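Local coordinates for protein fructosamine deglycase FrlB (Bacillus subtilis, PDB 3EUA) that converts a range of fructosamine 6-phosphates to glucose 6-phosphate and a free amino acid, at residues A[34-45]-A[202-213]; A[214-222]-A[310-321]. All coordinates share one frame; numbering follows the deposited sequence. Where two conformers were deposited one is given.

Interaction 1. Residues A[34-45]-A[202-213]; sequences GGSSAIMYPSKY and GANYGVAYSYSI
Gly206 lies against the root of the Tyr41 side chain, and the two backbones come close here: the CA atoms of Ala38 and Gly206 are 4.6 Å apart. Gly206, with no CB, lets its CA come right up to Tyr41 CB and CG. Tyr41 has its CG anti to the carbonyl carbon (chi1 -76°), which brings the ring to Gly206. Gly206 CA makes an off-centre CH-pi contact with it, 4.2 Å from the ring centroid. Further out, Tyr41 runs side by side with Tyr205, and its CE2 meets CD2 at the edge of the Tyr205 ring at 3.8 Å. Tyr41 OH sits over one face of Tyr209, toward the rim, while Ile213 CG1 covers the opposite face of that ring; the planes of Tyr41 and Tyr209 are near parallel, but slid so that they barely overlap. This seam joins the two SIS domains of the chain: the 34-45 segment follows strand 27-32 of the first parallel sheet, the 202-213 segment follows strand 197-200 of the second, and helices 41-45 and 205-213 run nearly antiparallel, at 163°. Tyr45, with CG swung anti to its own N (chi1 -172°), turns a ring face to Ala203, whose CB stands 4.1 Å from the centroid; the Tyr45 hydroxyl goes on to Glu254. Pro42 CG rests 3.5 Å from Ala203 O, a buried carbonyl without a polar partner. Toward the other end, Ala38 CB fits between Gly206 O, Ser210 CB and the edge of Tyr209, whose hydroxyl binds Glu231 of the second subunit. Glu231 of that subunit also takes the Gly34 N-H. Beyond Ala38, one water bridges Gly35 O (2.7 Å) and Ser210 OG.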
loop_
_atom_site.group_PDB
_atom_site.type_symbol
_atom_site.label_atom_id
_atom_site.label_comp_id
_atom_site.label_asym_id
_atom_site.label_seq_id
_atom_site.Cartn_x
_atom_site.Cartn_y
_atom_site.Cartn_z
ATOM N N GLY A 34 -9.089 -3.169 7.310
ATOM C CA GLY A 34 -9.045 -1.810 7.833
ATOM C C GLY A 34 -8.060 -1.583 8.959
ATOM O O GLY A 34 -6.873 -1.819 8.790
ATOM N N GLY A 35 -8.568 -1.148 10.117
ATOM C CA GLY A 35 -7.738 -0.881 11.287
ATOM C C GLY A 35 -6.907 -2.067 11.707
ATOM O O GLY A 35 -5.740 -1.922 12.156
ATOM N N SER A 36 -7.495 -3.251 11.598
ATOM C CA SER A 36 -6.759 -4.484 11.973
ATOM C C SER A 36 -5.666 -4.830 10.996
ATOM O O SER A 36 -4.765 -5.553 11.377
ATOM C CB SER A 36 -7.685 -5.672 12.161
ATOM O OG SER A 36 -8.403 -5.478 13.352
ATOM N N SER A 37 -5.797 -4.396 9.738
ATOM C CA SER A 37 -4.751 -4.592 8.740
ATOM C C SER A 37 -3.675 -3.569 9.030
ATOM O O SER A 37 -2.487 -3.897 9.004
ATOM C CB SER A 37 -5.275 -4.394 7.333
ATOM O OG SER A 37 -4.258 -4.549 6.354
ATOM N N ALA A 38 -4.085 -2.329 9.345
ATOM C CA ALA A 38 -3.102 -1.252 9.599
ATOM C C ALA A 38 -2.126 -1.587 10.714
ATOM O O ALA A 38 -0.955 -1.231 10.634
ATOM C CB ALA A 38 -3.799 0.040 9.909
ATOM N N ILE A 39 -2.586 -2.271 11.763
ATOM C CA ILE A 39 -1.683 -2.607 12.872
ATOM C C ILE A 39 -0.581 -3.576 12.462
ATOM O O ILE A 39 0.364 -3.775 13.204
ATOM C CB ILE A 39 -2.396 -3.188 14.128
ATOM C CG1 ILE A 39 -2.821 -4.662 13.941
ATOM C CG2 ILE A 39 -3.550 -2.264 14.589
ATOM C CD1 ILE A 39 -3.153 -5.330 15.301
HETATM N N MSE A 40 -0.707 -4.194 11.295
HETATM C CA MSE A 40 0.305 -5.145 10.825
HETATM C C MSE A 40 1.441 -4.565 9.993
HETATM O O MSE A 40 2.414 -5.275 9.684
HETATM C CB MSE A 40 -0.359 -6.257 10.034
HETATM C CG MSE A 40 -1.134 -7.234 10.929
HETATM SE SE MSE A 40 -2.250 -8.431 9.941
HETATM C CE MSE A 40 -3.202 -9.068 11.470
ATOM N N TYR A 41 1.335 -3.287 9.624
ATOM C CA TYR A 41 2.341 -2.671 8.793
ATOM C C TYR A 41 3.715 -2.687 9.466
ATOM O O TYR A 41 4.720 -2.977 8.807
ATOM C CB TYR A 41 1.941 -1.256 8.357
ATOM C CG TYR A 41 0.895 -1.222 7.259
ATOM C CD1 TYR A 41 -0.324 -1.872 7.389
ATOM C CD2 TYR A 41 1.078 -0.457 6.140
ATOM C CE1 TYR A 41 -1.290 -1.801 6.388
ATOM C CE2 TYR A 41 0.107 -0.370 5.145
ATOM C CZ TYR A 41 -1.063 -1.041 5.275
ATOM O OH TYR A 41 -2.032 -0.974 4.291
ATOM N N PRO A 42 3.792 -2.364 10.763
ATOM C CA PRO A 42 5.082 -2.427 11.461
ATOM C C PRO A 42 5.684 -3.845 11.448
ATOM O O PRO A 42 6.879 -4.018 11.325
ATOM C CB PRO A 42 4.718 -2.040 12.884
ATOM C CG PRO A 42 3.469 -1.328 12.773
ATOM C CD PRO A 42 2.733 -1.844 11.631
ATOM N N SER A 43 4.830 -4.863 11.566
ATOM C CA SER A 43 5.318 -6.254 11.525
ATOM C C SER A 43 5.904 -6.614 10.164
ATOM O O SER A 43 6.810 -7.457 10.088
ATOM C CB SER A 43 4.210 -7.208 11.923
ATOM O OG SER A 43 3.932 -7.053 13.317
ATOM N N LYS A 44 5.334 -6.057 9.078
ATOM C CA LYS A 44 5.884 -6.266 7.729
ATOM C C LYS A 44 7.258 -5.594 7.681
ATOM O O LYS A 44 8.240 -6.184 7.174
ATOM C CB LYS A 44 4.890 -5.781 6.647
ATOM C CG LYS A 44 5.384 -5.695 5.198
ATOM C CD LYS A 44 6.070 -6.918 4.661
ATOM C CE LYS A 44 6.521 -6.715 3.200
ATOM N NZ LYS A 44 7.451 -7.779 2.713
ATOM N N TYR A 45 7.379 -4.405 8.252
ATOM C CA TYR A 45 8.659 -3.720 8.300
ATOM C C TYR A 45 9.689 -4.551 9.080
ATOM O O TYR A 45 10.809 -4.712 8.620
ATOM C CB TYR A 45 8.505 -2.355 8.927
ATOM C CG TYR A 45 9.720 -1.521 8.848
ATOM C CD1 TYR A 45 9.932 -0.675 7.759
ATOM C CD2 TYR A 45 10.649 -1.527 9.865
ATOM C CE1 TYR A 45 11.067 0.134 7.696
ATOM C CE2 TYR A 45 11.747 -0.742 9.821
ATOM C CZ TYR A 45 11.966 0.087 8.728
ATOM O OH TYR A 45 13.109 0.873 8.694
ATOM N N GLY A 202 8.045 4.032 6.370
ATOM C CA GLY A 202 8.531 2.861 7.095
ATOM C C GLY A 202 7.522 2.181 7.990
ATOM O O GLY A 202 6.394 1.952 7.591
ATOM N N ALA A 203 7.918 1.906 9.228
ATOM C CA ALA A 203 7.092 1.214 10.207
ATOM C C ALA A 203 5.951 2.052 10.752
ATOM O O ALA A 203 5.106 1.519 11.451
ATOM C CB ALA A 203 7.953 0.715 11.347
ATOM N N ASN A 204 5.941 3.356 10.439
ATOM C CA ASN A 204 4.921 4.283 10.922
ATOM C C ASN A 204 3.785 4.504 9.926
ATOM O O ASN A 204 2.775 5.142 10.268
ATOM C CB ASN A 204 5.602 5.652 11.182
ATOM C CG ASN A 204 6.937 5.501 11.873
ATOM O OD1 ASN A 204 7.995 5.756 11.289
ATOM N ND2 ASN A 204 6.905 4.969 13.068
ATOM N N TYR A 205 3.934 4.016 8.686
ATOM C CA TYR A 205 2.939 4.273 7.646
ATOM C C TYR A 205 1.565 3.735 8.004
ATOM O O TYR A 205 0.578 4.421 7.783
ATOM C CB TYR A 205 3.392 3.785 6.251
ATOM C CG TYR A 205 2.311 4.102 5.208
ATOM C CD1 TYR A 205 2.126 5.404 4.765
ATOM C CD2 TYR A 205 1.431 3.127 4.748
ATOM C CE1 TYR A 205 1.144 5.732 3.878
ATOM C CE2 TYR A 205 0.425 3.451 3.821
ATOM C CZ TYR A 205 0.290 4.758 3.407
ATOM O OH TYR A 205 -0.705 5.106 2.531
ATOM N N GLY A 206 1.471 2.550 8.599
ATOM C CA GLY A 206 0.150 1.997 8.982
ATOM C C GLY A 206 -0.572 2.843 10.032
ATOM O O GLY A 206 -1.802 2.890 10.022
ATOM N N VAL A 207 0.185 3.548 10.890
ATOM C CA VAL A 207 -0.387 4.450 11.910
ATOM C C VAL A 207 -1.102 5.618 11.231
ATOM O O VAL A 207 -2.220 5.983 11.628
ATOM C CB VAL A 207 0.705 4.954 12.931
ATOM C CG1 VAL A 207 0.148 5.933 13.931
ATOM C CG2 VAL A 207 1.308 3.770 13.623
ATOM N N ALA A 208 -0.450 6.194 10.211
ATOM C CA ALA A 208 -1.012 7.258 9.408
ATOM C C ALA A 208 -2.235 6.728 8.654
ATOM O O ALA A 208 -3.318 7.355 8.629
ATOM C CB ALA A 208 0.016 7.746 8.401
ATOM N N TYR A 209 -2.078 5.583 8.020
ATOM C CA TYR A 209 -3.186 4.987 7.252
ATOM C C TYR A 209 -4.409 4.782 8.139
ATOM O O TYR A 209 -5.544 5.167 7.776
ATOM C CB TYR A 209 -2.713 3.689 6.586
ATOM C CG TYR A 209 -3.797 2.903 5.858
ATOM C CD1 TYR A 209 -4.349 3.373 4.647
ATOM C CD2 TYR A 209 -4.223 1.690 6.325
ATOM C CE1 TYR A 209 -5.315 2.648 3.978
ATOM C CE2 TYR A 209 -5.216 0.957 5.658
ATOM C CZ TYR A 209 -5.740 1.433 4.483
ATOM O OH TYR A 209 -6.745 0.711 3.829
ATOM N N SER A 210 -4.201 4.180 9.311
ATOM C CA SER A 210 -5.312 3.934 10.236
ATOM C C SER A 210 -5.939 5.249 10.660
ATOM O O SER A 210 -7.153 5.397 10.732
ATOM C CB SER A 210 -4.798 3.194 11.475
ATOM O OG SER A 210 -5.910 2.726 12.213
ATOM N N TYR A 211 -5.121 6.243 10.954
ATOM C CA TYR A 211 -5.717 7.523 11.393
ATOM C C TYR A 211 -6.581 8.075 10.298
ATOM O O TYR A 211 -7.653 8.636 10.560
ATOM C CB TYR A 211 -4.678 8.558 11.762
ATOM C CG TYR A 211 -5.178 9.564 12.768
ATOM C CD1 TYR A 211 -5.285 9.219 14.087
ATOM C CD2 TYR A 211 -5.507 10.839 12.406
ATOM C CE1 TYR A 211 -5.750 10.104 15.032
ATOM C CE2 TYR A 211 -5.955 11.762 13.361
ATOM C CZ TYR A 211 -6.057 11.373 14.673
ATOM O OH TYR A 211 -6.509 12.235 15.630
ATOM N N SER A 212 -6.118 7.953 9.058
ATOM C CA SER A 212 -6.882 8.458 7.915
ATOM C C SER A 212 -8.186 7.715 7.674
ATOM O O SER A 212 -9.274 8.327 7.634
ATOM C CB SER A 212 -6.057 8.414 6.609
ATOM O OG SER A 212 -5.006 9.391 6.616
ATOM N N ILE A 213 -8.093 6.404 7.551
ATOM C CA ILE A 213 -9.282 5.631 7.191
ATOM C C ILE A 213 -10.262 5.324 8.334
ATOM O O ILE A 213 -11.461 5.286 8.098
ATOM C CB ILE A 213 -8.929 4.343 6.406
ATOM C CG1 ILE A 213 -8.125 3.369 7.266
ATOM C CG2 ILE A 213 -8.230 4.714 5.067
ATOM C CD1 ILE A 213 -8.381 1.920 6.904
HETATM O O HOH W 1 -5.629 0.488 13.439
#

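Interaction 2. Residues A[214-222]-A[310-321]; sequences CILMEMQWI and LAEERNHPLSHR
Gln220 folds back on itself, chi1 -69° and chi2 -67°, and Arg314 bends at chi3 (68°), so that amide and guanidinium meet where helix 205-220 of the second SIS domain ends. The partner segment leaves helix 288-313 through a Schellman motif, Asn315 being the residue with positive phi. Arg314 NH1 reaches Gln220 OE1 at 3.0 Å from above the carbonyl plane, not on a lone pair, and makes a weak bond to Gln220 O. Ile222 CD1 covers one face of the same guanidinium. The other end of the amide, NE2, donates to His316 O at 2.9 Å and back to Met219 O, so both ends of the amide are held and its rotation is fixed. His316 lies with one ring face over Gln220 CA and sends its CE1 edge into the face of Trp221, a T-shaped pair. His320 adds its own edge near Trp221 CH2, completing an aromatic cluster, and Trp221 NE1 bonds Glu238 of the second subunit. On the apolar side, Leu310 CD2 meets Leu216 CD2 and Ile222 CD1, while Leu318 CD2 packs on Met219 CB. Arg321 spreads over Glu218 CG and Met219 CG and forms a salt bridge with Glu218, though the position of OE2 is less sure. Arg321 NH1 turns back to its own segment, donating to Leu318 O at 2.7 Å and His320 O at 3.0 Å.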
loop_
_atom_site.group_PDB
_atom_site.type_symbol
_atom_site.label_atom_id
_atom_site.label_comp_id
_atom_site.label_asym_id
_atom_site.label_seq_id
_atom_site.Cartn_x
_atom_site.Cartn_y
_atom_site.Cartn_z
ATOM N N CYS A 214 -9.732 5.167 9.544
ATOM C CA CYS A 214 -10.501 4.863 10.748
ATOM C C CYS A 214 -10.888 6.091 11.563
ATOM O O CYS A 214 -12.045 6.395 11.692
ATOM C CB CYS A 214 -9.727 3.886 11.612
ATOM S SG CYS A 214 -9.467 2.312 10.752
ATOM N N ILE A 215 -9.933 6.838 12.077
ATOM C CA ILE A 215 -10.312 7.962 12.901
ATOM C C ILE A 215 -11.000 9.058 12.097
ATOM O O ILE A 215 -12.144 9.461 12.411
ATOM C CB ILE A 215 -9.113 8.574 13.666
ATOM C CG1 ILE A 215 -8.488 7.553 14.638
ATOM C CG2 ILE A 215 -9.565 9.866 14.362
ATOM C CD1 ILE A 215 -9.348 7.172 15.863
ATOM N N LEU A 216 -10.356 9.490 11.025
ATOM C CA LEU A 216 -10.896 10.607 10.269
ATOM C C LEU A 216 -12.113 10.290 9.412
ATOM O O LEU A 216 -13.166 10.861 9.629
ATOM C CB LEU A 216 -9.765 11.288 9.469
ATOM C CG LEU A 216 -8.675 11.911 10.390
ATOM C CD1 LEU A 216 -7.514 12.437 9.566
ATOM C CD2 LEU A 216 -9.214 13.033 11.314
HETATM N N MSE A 217 -11.966 9.380 8.462
HETATM C CA MSE A 217 -13.043 9.007 7.559
HETATM C C MSE A 217 -14.176 8.287 8.294
HETATM O O MSE A 217 -15.283 8.822 8.424
HETATM C CB MSE A 217 -12.495 8.158 6.393
HETATM C CG MSE A 217 -11.483 8.905 5.517
HETATM SE SE MSE A 217 -10.755 7.876 4.072
HETATM C CE MSE A 217 -12.423 7.904 2.878
ATOM N N GLU A 218 -13.882 7.113 8.825
ATOM C CA GLU A 218 -14.873 6.307 9.531
ATOM C C GLU A 218 -15.525 6.957 10.719
ATOM O O GLU A 218 -16.764 7.041 10.782
ATOM C CB GLU A 218 -14.241 5.009 10.039
ATOM C CG GLU A 218 -15.198 3.986 10.637
ATOM C CD GLU A 218 -14.464 2.780 11.253
ATOM O OE1 GLU A 218 -13.212 2.785 11.348
ATOM O OE2 GLU A 218 -15.175 1.827 11.671
HETATM N N MSE A 219 -14.713 7.468 11.619
HETATM C CA MSE A 219 -15.223 7.961 12.908
HETATM C C MSE A 219 -15.482 9.443 13.073
HETATM O O MSE A 219 -15.941 9.864 14.125
HETATM C CB MSE A 219 -14.246 7.484 13.984
HETATM C CG MSE A 219 -14.001 5.967 13.953
HETATM SE SE MSE A 219 -12.843 5.300 15.417
HETATM C CE MSE A 219 -12.305 3.538 14.700
ATOM N N GLN A 220 -15.195 10.228 12.044
ATOM C CA GLN A 220 -15.416 11.667 12.075
ATOM C C GLN A 220 -15.996 12.224 10.801
ATOM O O GLN A 220 -16.447 13.380 10.786
ATOM C CB GLN A 220 -14.067 12.380 12.363
ATOM C CG GLN A 220 -13.523 12.169 13.755
ATOM C CD GLN A 220 -14.380 12.825 14.814
ATOM O OE1 GLN A 220 -14.363 14.037 14.975
ATOM N NE2 GLN A 220 -15.125 12.025 15.549
ATOM N N TRP A 221 -16.055 11.415 9.746
ATOM C CA TRP A 221 -16.509 11.846 8.422
ATOM C C TRP A 221 -15.707 13.057 7.932
ATOM O O TRP A 221 -16.266 14.025 7.449
ATOM C CB TRP A 221 -18.007 12.138 8.366
ATOM C CG TRP A 221 -18.867 11.037 8.859
ATOM C CD1 TRP A 221 -18.554 9.709 8.944
ATOM C CD2 TRP A 221 -20.240 11.142 9.171
ATOM N NE1 TRP A 221 -19.644 8.989 9.390
ATOM C CE2 TRP A 221 -20.695 9.852 9.535
ATOM C CE3 TRP A 221 -21.141 12.221 9.227
ATOM C CZ2 TRP A 221 -22.014 9.608 9.937
ATOM C CZ3 TRP A 221 -22.452 11.968 9.622
ATOM C CH2 TRP A 221 -22.862 10.672 9.976
ATOM N N ILE A 222 -14.384 12.989 8.125
ATOM C CA ILE A 222 -13.442 13.991 7.668
ATOM C C ILE A 222 -12.650 13.333 6.554
ATOM O O ILE A 222 -12.159 12.220 6.734
ATOM C CB ILE A 222 -12.516 14.435 8.796
ATOM C CG1 ILE A 222 -13.330 15.176 9.861
ATOM C CG2 ILE A 222 -11.451 15.344 8.277
ATOM C CD1 ILE A 222 -12.563 15.568 11.062
ATOM N N LEU A 310 -10.744 15.760 19.365
ATOM C CA LEU A 310 -11.380 16.173 18.128
ATOM C C LEU A 310 -12.855 15.795 18.149
ATOM O O LEU A 310 -13.706 16.631 17.834
ATOM C CB LEU A 310 -10.659 15.534 16.938
ATOM C CG LEU A 310 -11.148 15.917 15.554
ATOM C CD1 LEU A 310 -11.036 17.418 15.278
ATOM C CD2 LEU A 310 -10.390 15.106 14.479
ATOM N N ALA A 311 -13.146 14.540 18.522
ATOM C CA ALA A 311 -14.530 14.032 18.581
ATOM C C ALA A 311 -15.402 14.892 19.536
ATOM O O ALA A 311 -16.549 15.177 19.246
ATOM C CB ALA A 311 -14.554 12.578 18.993
ATOM N N GLU A 312 -14.831 15.273 20.669
ATOM C CA GLU A 312 -15.506 16.110 21.640
ATOM C C GLU A 312 -15.749 17.501 21.070
ATOM O O GLU A 312 -16.863 18.005 21.151
ATOM C CB GLU A 312 -14.677 16.187 22.927
ATOM C CG GLU A 312 -15.279 17.081 24.018
ATOM C CD GLU A 312 -14.385 17.203 25.260
ATOM O OE1 GLU A 312 -13.360 16.454 25.382
ATOM O OE2 GLU A 312 -14.726 18.068 26.104
ATOM N N GLU A 313 -14.717 18.100 20.482
ATOM C CA GLU A 313 -14.829 19.447 19.893
ATOM C C GLU A 313 -15.866 19.513 18.777
ATOM O O GLU A 313 -16.575 20.494 18.663
ATOM C CB GLU A 313 -13.483 19.909 19.327
ATOM C CG GLU A 313 -13.391 21.406 19.065
ATOM C CD GLU A 313 -13.465 22.215 20.353
ATOM O OE1 GLU A 313 -13.147 21.647 21.420
ATOM O OE2 GLU A 313 -13.834 23.412 20.308
ATOM N N ARG A 314 -15.944 18.457 17.969
ATOM C CA ARG A 314 -16.891 18.376 16.844
ATOM C C ARG A 314 -18.246 17.759 17.191
ATOM O O ARG A 314 -19.087 17.595 16.304
ATOM C CB ARG A 314 -16.252 17.550 15.701
ATOM C CG ARG A 314 -14.960 18.160 15.187
ATOM C CD ARG A 314 -14.342 17.393 14.032
ATOM N NE ARG A 314 -15.096 17.437 12.798
ATOM C CZ ARG A 314 -15.928 16.502 12.339
ATOM N NH1 ARG A 314 -16.197 15.395 13.002
ATOM N NH2 ARG A 314 -16.519 16.692 11.168
ATOM N N ASN A 315 -18.399 17.392 18.461
ATOM C CA ASN A 315 -19.602 16.780 19.000
ATOM C C ASN A 315 -20.038 15.641 18.080
ATOM O O ASN A 315 -21.209 15.497 17.730
ATOM C CB ASN A 315 -20.679 17.856 19.239
ATOM C CG ASN A 315 -21.642 17.484 20.339
ATOM O OD1 ASN A 315 -21.942 16.304 20.570
ATOM N ND2 ASN A 315 -22.129 18.494 21.052
ATOM N N HIS A 316 -19.038 14.854 17.681
ATOM C CA HIS A 316 -19.183 13.720 16.808
ATOM C C HIS A 316 -18.508 12.545 17.505
ATOM O O HIS A 316 -17.303 12.371 17.385
ATOM C CB HIS A 316 -18.481 13.995 15.488
ATOM C CG HIS A 316 -18.741 12.953 14.455
ATOM N ND1 HIS A 316 -19.310 13.239 13.233
ATOM C CD2 HIS A 316 -18.545 11.616 14.473
ATOM C CE1 HIS A 316 -19.409 12.124 12.531
ATOM N NE2 HIS A 316 -18.963 11.125 13.268
ATOM N N PRO A 317 -19.286 11.731 18.260
ATOM C CA PRO A 317 -18.630 10.622 18.937
ATOM C C PRO A 317 -17.919 9.652 18.009
ATOM O O PRO A 317 -18.400 9.376 16.900
ATOM C CB PRO A 317 -19.779 9.876 19.637
ATOM C CG PRO A 317 -20.901 10.863 19.748
ATOM C CD PRO A 317 -20.740 11.782 18.550
ATOM N N LEU A 318 -16.776 9.152 18.449
ATOM C CA LEU A 318 -16.016 8.187 17.639
ATOM C C LEU A 318 -16.773 6.907 17.345
ATOM O O LEU A 318 -16.451 6.221 16.360
ATOM C CB LEU A 318 -14.670 7.819 18.262
ATOM C CG LEU A 318 -13.540 8.867 18.342
ATOM C CD1 LEU A 318 -12.398 8.379 19.200
ATOM C CD2 LEU A 318 -12.994 9.299 16.975
ATOM N N SER A 319 -17.771 6.592 18.165
ATOM C CA SER A 319 -18.616 5.409 17.967
ATOM C C SER A 319 -19.720 5.616 16.936
ATOM O O SER A 319 -20.358 4.652 16.513
ATOM C CB SER A 319 -19.248 5.025 19.315
ATOM O OG SER A 319 -19.888 6.175 19.877
ATOM N N HIS A 320 -19.932 6.853 16.493
ATOM C CA HIS A 320 -21.002 7.139 15.554
ATOM C C HIS A 320 -20.756 6.555 14.165
ATOM O O HIS A 320 -19.629 6.571 13.703
ATOM C CB HIS A 320 -21.214 8.641 15.456
ATOM C CG HIS A 320 -22.409 9.003 14.642
ATOM N ND1 HIS A 320 -23.695 8.868 15.116
ATOM C CD2 HIS A 320 -22.516 9.473 13.380
ATOM C CE1 HIS A 320 -24.546 9.261 14.182
ATOM N NE2 HIS A 320 -23.858 9.619 13.112
ATOM N N ARG A 321 -21.808 5.999 13.547
ATOM C CA ARG A 321 -21.749 5.434 12.212
ATOM C C ARG A 321 -23.084 5.651 11.537
ATOM O O ARG A 321 -24.132 5.744 12.211
ATOM C CB ARG A 321 -21.512 3.919 12.241
ATOM C CG ARG A 321 -20.190 3.447 12.853
ATOM C CD ARG A 321 -18.930 3.857 12.070
ATOM N NE ARG A 321 -17.766 3.169 12.661
ATOM C CZ ARG A 321 -17.153 3.504 13.792
ATOM N NH1 ARG A 321 -17.541 4.551 14.516
ATOM N NH2 ARG A 321 -16.126 2.782 14.235
#

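From the N terminus, the chain builds the first parallel sheet and its helices, then crosses through the long helix 158-190 to strand 197-200. Interaction 1 closes that loop of 156 residues, setting the helical 34-45 segment of the first SIS domain against the start of helix 205-220 in the second. The same helix continues, through wider pi-type turns, into interaction 2, which closes a second loop of 87 residues when the chain returns along helix 288-313 and turns into its C-terminal segment. The loops are in series, neither nested nor crossed, their centres about 19 Å apart. Both contacts also touch the second subunit.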